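Local structure of esterase (Pelagibacterium halotolerans, 5DWD) at residues Leu172-Ile176 / Lys204-Ile210; Ala108-His112 / Met144-Thr148. The protein is probably a carboxylesterase of the alpha/beta-hydrolase superfamily, hydrolysing carboxylic ester bonds. All coordinates share one frame; numbering follows the deposited sequence.

Interaction 1 of 2, residues Leu172-Ile176 / Lys204-Ile210; sequences LEAEI and KLIDLGI
Leu172 in the last turn of helix 169-175 and Ile176 just after it pack against Leu208 and Ile210 where helix 196-207 gives way to loop, joining two helices of the alpha/beta-hydrolase fold. Leu208 uses both of its methyl branches. Its CD1 lies 3.6 Å from Leu172 CD2 and also meets Leu172 CG, the two leucines crossing obliquely, while its other branch, CD2, reaches Glu173 CG at 3.9 Å. With CG1 anti to the backbone N (chi1 -177°), Ile176 stretches its chain toward the other segment and brings CD1 within 3.8 Å of Ile210 CD1. Leu205 touches Leu172 more lightly and, with Ile210, continues the apolar layer onto Val182 of strand 182-187.

Gly209, at positive phi, closes helix 196-207 in a Schellman motif, with Ile210 N bonded to Leu205 O at 3.0 Å. Lys179 of the second subunit bonds Asp207 O, so the same helix end also meets the dimer partner.

The polar part lies at the exposed margin, where the Lys204 chain, bent at chi2 (57°), crosses Glu173 at about a right angle and makes a long, weak salt bridge, Lys204 NZ to Glu173 OE1 3.5 Å.

Interaction 2 of 2, residues Ala108-His112 / Met144-Thr148; sequences AETAH and MALYT
Helix 140-149, which follows the probable nucleophile elbow of this alpha/beta-hydrolase, packs here on helix 101-126; the short segments cross at -72° with their axes 10.1 Å apart. Tyr147 lies between the helices with Ala108 CB over the centre of one ring face, a CH-pi contact 3.8 Å from CB to the ring centroid. The ring edge meets His112: Tyr147 CE1 is 3.8 Å from His112 CB, and this edge is directed at the imidazole face in an offset edge-to-face pair with planes 72° apart. Arg151 adds a cation-pi contact to the tyrosine. Without the ring, as with an alanine at Tyr147, Ala108 CB and the His112 face would probably lose their aromatic partner, leaving a gap between the helices.

A chi1 of 171°, which sets CG opposite the backbone N, carries the His112 imidazole to Thr148. His112 ND1 and Thr148 OG1 lie 2.8 Å apart in an almost perfectly straight hydrogen bond, with OG1 at the ring edge, near its plane. Met144, bent at chi2 and chi3, turns its thioether to segment 108-112, with SD near Ala108 CA and CE 3.6 Å from Ala111 CB. It also touches residues of the probable elbow. Glu109 is paired with Lys171 by a salt bridge at the exposed margin. A largely apolar, aromatic interface thus carries one straight polar link, which is likely to limit rotation of the His112 ring.

Overall arrangement
Interaction 2 comes first along the chain, both its segments preceding those of interaction 1. Their centres are 15 Å apart; the nearest atoms approach to about 4 Å without touching. Interaction 2 joins helices 101-126 and 140-149, its centre about 10 Å from the chain centre; interaction 1 joins helices 169-175 and 196-207 at about 17 Å. Arg151 bridges them, touching Tyr147 and His112, pairing with Glu175 and touching Leu172. In the single alpha/beta-hydrolase domain, segment 144-148 rests on strand 158-162 through Ala145 and Leu146, while Leu205 and Ile210 rest on strand 182-187. Interaction 2 thus holds the helix after the probable nucleophile elbow inside the subunit, whereas interaction 1 lies near the second subunit.

Interaction 1 of 2, residues Leu172-Ile176 / Lys204-Ile210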
loop_
_atom_site.group_PDB
_atom_site.type_symbol
_atom_site.label_atom_id
_atom_site.label_comp_id
_atom_site.label_asym_id
_atom_site.label_seq_id
_atom_site.Cartn_x
_atom_site.Cartn_y
_atom_site.Cartn_z
ATOM N N LEU B 172 12.039 -11.492 -4.475
ATOM C CA LEU B 172 11.084 -10.393 -4.174
ATOM C C LEU B 172 10.285 -10.694 -2.906
ATOM O O LEU B 172 10.037 -9.844 -2.044
ATOM C CB LEU B 172 10.087 -10.219 -5.337
ATOM C CG LEU B 172 9.096 -9.085 -5.160
ATOM C CD1 LEU B 172 9.780 -7.729 -5.023
ATOM C CD2 LEU B 172 8.113 -9.112 -6.351
ATOM N N GLU B 173 9.848 -11.919 -2.798
ATOM C CA GLU B 173 9.226 -12.401 -1.552
ATOM C C GLU B 173 9.965 -11.991 -0.249
ATOM O O GLU B 173 9.351 -11.505 0.684
ATOM C CB GLU B 173 9.080 -13.936 -1.644
ATOM C CG GLU B 173 7.791 -14.447 -0.994
ATOM C CD GLU B 173 7.595 -15.950 -1.146
ATOM O OE1 GLU B 173 8.348 -16.582 -1.922
ATOM O OE2 GLU B 173 6.682 -16.493 -0.479
ATOM N N ALA B 174 11.289 -12.100 -0.253
ATOM C CA ALA B 174 12.126 -11.810 0.883
ATOM C C ALA B 174 12.515 -10.360 0.964
ATOM O O ALA B 174 12.867 -9.887 2.021
ATOM C CB ALA B 174 13.389 -12.667 0.829
ATOM N N GLU B 175 12.462 -9.631 -0.152
ATOM C CA GLU B 175 13.029 -8.295 -0.201
ATOM C C GLU B 175 12.018 -7.176 -0.355
ATOM O O GLU B 175 12.394 -6.020 -0.236
ATOM C CB GLU B 175 14.042 -8.205 -1.330
ATOM C CG GLU B 175 15.237 -9.138 -1.103
ATOM C CD GLU B 175 16.353 -9.077 -2.127
ATOM O OE1 GLU B 175 16.258 -8.403 -3.177
ATOM O OE2 GLU B 175 17.353 -9.794 -1.896
ATOM N N ILE B 176 10.771 -7.521 -0.601
ATOM C CA ILE B 176 9.760 -6.494 -0.820
ATOM C C ILE B 176 9.722 -5.591 0.402
ATOM O O ILE B 176 9.718 -6.107 1.530
ATOM C CB ILE B 176 8.402 -7.081 -1.186
ATOM C CG1 ILE B 176 7.436 -5.960 -1.466
ATOM C CG2 ILE B 176 7.798 -7.908 -0.059
ATOM C CD1 ILE B 176 6.231 -6.424 -2.218
ATOM N N LYS B 204 1.377 -13.243 -8.238
ATOM C CA LYS B 204 2.476 -13.109 -7.358
ATOM C C LYS B 204 2.363 -11.830 -6.580
ATOM O O LYS B 204 2.525 -11.819 -5.346
ATOM C CB LYS B 204 3.773 -13.099 -8.130
ATOM C CG LYS B 204 5.006 -13.170 -7.259
ATOM C CD LYS B 204 5.065 -14.368 -6.327
ATOM C CE LYS B 204 6.128 -14.156 -5.248
ATOM N NZ LYS B 204 6.478 -15.481 -4.653
ATOM N N LEU B 205 2.099 -10.733 -7.307
ATOM C CA LEU B 205 1.960 -9.414 -6.628
ATOM C C LEU B 205 0.764 -9.397 -5.680
ATOM O O LEU B 205 0.872 -8.898 -4.543
ATOM C CB LEU B 205 1.813 -8.306 -7.640
ATOM C CG LEU B 205 3.069 -8.133 -8.519
ATOM C CD1 LEU B 205 2.747 -7.036 -9.509
ATOM C CD2 LEU B 205 4.330 -7.724 -7.734
ATOM N N ILE B 206 -0.349 -10.023 -6.084
ATOM C CA ILE B 206 -1.489 -10.070 -5.197
ATOM C C ILE B 206 -1.155 -10.874 -3.930
ATOM O O ILE B 206 -1.584 -10.495 -2.784
ATOM C CB ILE B 206 -2.722 -10.594 -5.946
ATOM C CG1 ILE B 206 -3.243 -9.566 -6.935
ATOM C CG2 ILE B 206 -3.847 -10.978 -4.962
ATOM C CD1 ILE B 206 -4.235 -10.120 -7.937
ATOM N N ASP B 207 -0.424 -11.961 -4.087
ATOM C CA ASP B 207 -0.029 -12.816 -2.965
ATOM C C ASP B 207 0.884 -12.102 -1.979
ATOM O O ASP B 207 0.856 -12.381 -0.773
ATOM C CB ASP B 207 0.627 -14.097 -3.412
ATOM C CG ASP B 207 -0.413 -15.168 -3.812
ATOM O OD1 ASP B 207 -1.630 -15.018 -3.503
ATOM O OD2 ASP B 207 -0.036 -16.187 -4.425
ATOM N N LEU B 208 1.661 -11.153 -2.488
ATOM C CA LEU B 208 2.530 -10.353 -1.665
ATOM C C LEU B 208 1.783 -9.227 -0.995
ATOM O O LEU B 208 2.385 -8.484 -0.185
ATOM C CB LEU B 208 3.722 -9.781 -2.507
ATOM C CG LEU B 208 4.683 -10.865 -2.996
ATOM C CD1 LEU B 208 5.759 -10.325 -3.973
ATOM C CD2 LEU B 208 5.300 -11.633 -1.837
ATOM N N GLY B 209 0.521 -9.033 -1.340
ATOM C CA GLY B 209 -0.294 -7.977 -0.726
ATOM C C GLY B 209 -0.401 -6.682 -1.466
ATOM O O GLY B 209 -0.889 -5.678 -0.934
ATOM N N ILE B 210 0.064 -6.675 -2.724
ATOM C CA ILE B 210 -0.122 -5.544 -3.571
ATOM C C ILE B 210 -1.471 -5.498 -4.187
ATOM O O ILE B 210 -2.064 -6.553 -4.608
ATOM C CB ILE B 210 0.991 -5.575 -4.664
ATOM C CG1 ILE B 210 2.350 -5.373 -3.974
ATOM C CG2 ILE B 210 0.769 -4.501 -5.689
ATOM C CD1 ILE B 210 3.498 -5.827 -4.796
#

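Interaction 2 of 2, residues Ala108-His112 / Met144-Thr148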
loop_
_atom_site.group_PDB
_atom_site.type_symbol
_atom_site.label_atom_id
_atom_site.label_comp_id
_atom_site.label_asym_id
_atom_site.label_seq_id
_atom_site.Cartn_x
_atom_site.Cartn_y
_atom_site.Cartn_z
ATOM N N ALA B 108 19.482 -6.789 -13.087
ATOM C CA ALA B 108 18.629 -5.996 -12.201
ATOM C C ALA B 108 19.307 -5.704 -10.864
ATOM O O ALA B 108 19.220 -4.611 -10.349
ATOM C CB ALA B 108 17.313 -6.691 -12.002
ATOM N N GLU B 109 20.034 -6.683 -10.345
ATOM C CA GLU B 109 20.742 -6.457 -9.089
ATOM C C GLU B 109 21.854 -5.424 -9.177
ATOM O O GLU B 109 22.053 -4.645 -8.268
ATOM C CB GLU B 109 21.257 -7.752 -8.540
ATOM C CG GLU B 109 21.539 -7.570 -7.073
ATOM C CD GLU B 109 21.558 -8.872 -6.368
ATOM O OE1 GLU B 109 20.456 -9.381 -6.059
ATOM O OE2 GLU B 109 22.685 -9.356 -6.131
ATOM N N THR B 110 22.557 -5.367 -10.295
ATOM C CA THR B 110 23.554 -4.318 -10.519
ATOM C C THR B 110 22.954 -2.936 -10.808
ATOM O O THR B 110 23.458 -1.905 -10.421
ATOM C CB THR B 110 24.471 -4.705 -11.677
ATOM O OG1 THR B 110 23.658 -4.912 -12.828
ATOM C CG2 THR B 110 25.135 -5.989 -11.447
ATOM N N ALA B 111 21.824 -2.903 -11.516
ATOM C CA ALA B 111 21.167 -1.665 -11.888
ATOM C C ALA B 111 20.378 -1.025 -10.741
ATOM O O ALA B 111 20.227 0.219 -10.673
ATOM C CB ALA B 111 20.169 -1.943 -13.072
ATOM N N HIS B 112 19.860 -1.897 -9.849
ATOM C CA HIS B 112 19.043 -1.436 -8.749
ATOM C C HIS B 112 19.621 -0.285 -7.943
ATOM O O HIS B 112 19.018 0.752 -7.775
ATOM C CB HIS B 112 18.683 -2.623 -7.920
ATOM C CG HIS B 112 18.016 -2.288 -6.641
ATOM N ND1 HIS B 112 16.850 -1.558 -6.592
ATOM C CD2 HIS B 112 18.403 -2.483 -5.358
ATOM C CE1 HIS B 112 16.487 -1.409 -5.340
ATOM N NE2 HIS B 112 17.412 -1.979 -4.572
ATOM N N MET B 144 12.727 -2.896 -14.306
ATOM C CA MET B 144 13.370 -2.093 -13.282
ATOM C C MET B 144 12.405 -1.350 -12.400
ATOM O O MET B 144 12.652 -1.196 -11.218
ATOM C CB MET B 144 14.422 -1.157 -13.880
ATOM C CG MET B 144 15.701 -1.787 -14.420
ATOM S SD MET B 144 16.445 -2.959 -13.337
ATOM C CE MET B 144 16.779 -1.895 -11.901
ATOM N N ALA B 145 11.271 -0.863 -12.968
ATOM C CA ALA B 145 10.290 -0.157 -12.192
ATOM C C ALA B 145 9.739 -1.036 -11.069
ATOM O O ALA B 145 9.619 -0.615 -9.919
ATOM C CB ALA B 145 9.180 0.409 -13.043
ATOM N N LEU B 146 9.453 -2.311 -11.395
ATOM C CA LEU B 146 9.023 -3.242 -10.440
ATOM C C LEU B 146 10.124 -3.629 -9.429
ATOM O O LEU B 146 9.848 -3.736 -8.229
ATOM C CB LEU B 146 8.455 -4.490 -11.137
ATOM C CG LEU B 146 7.122 -4.242 -11.893
ATOM C CD1 LEU B 146 6.840 -5.444 -12.807
ATOM C CD2 LEU B 146 5.946 -4.037 -10.949
ATOM N N TYR B 147 11.323 -3.870 -9.910
ATOM C CA TYR B 147 12.428 -4.424 -9.092
ATOM C C TYR B 147 12.852 -3.399 -8.049
ATOM O O TYR B 147 12.839 -3.676 -6.856
ATOM C CB TYR B 147 13.590 -4.766 -10.003
ATOM C CG TYR B 147 14.656 -5.616 -9.308
ATOM C CD1 TYR B 147 15.637 -5.036 -8.525
ATOM C CD2 TYR B 147 14.583 -7.022 -9.412
ATOM C CE1 TYR B 147 16.605 -5.840 -7.892
ATOM C CE2 TYR B 147 15.523 -7.793 -8.782
ATOM C CZ TYR B 147 16.513 -7.204 -8.031
ATOM O OH TYR B 147 17.455 -8.078 -7.464
ATOM N N THR B 148 13.128 -2.182 -8.488
ATOM C CA THR B 148 13.498 -1.066 -7.584
ATOM C C THR B 148 12.298 -0.555 -6.824
ATOM O O THR B 148 12.377 -0.305 -5.633
ATOM C CB THR B 148 14.227 0.022 -8.327
ATOM O OG1 THR B 148 15.437 -0.576 -8.840
ATOM C CG2 THR B 148 14.535 1.230 -7.435
#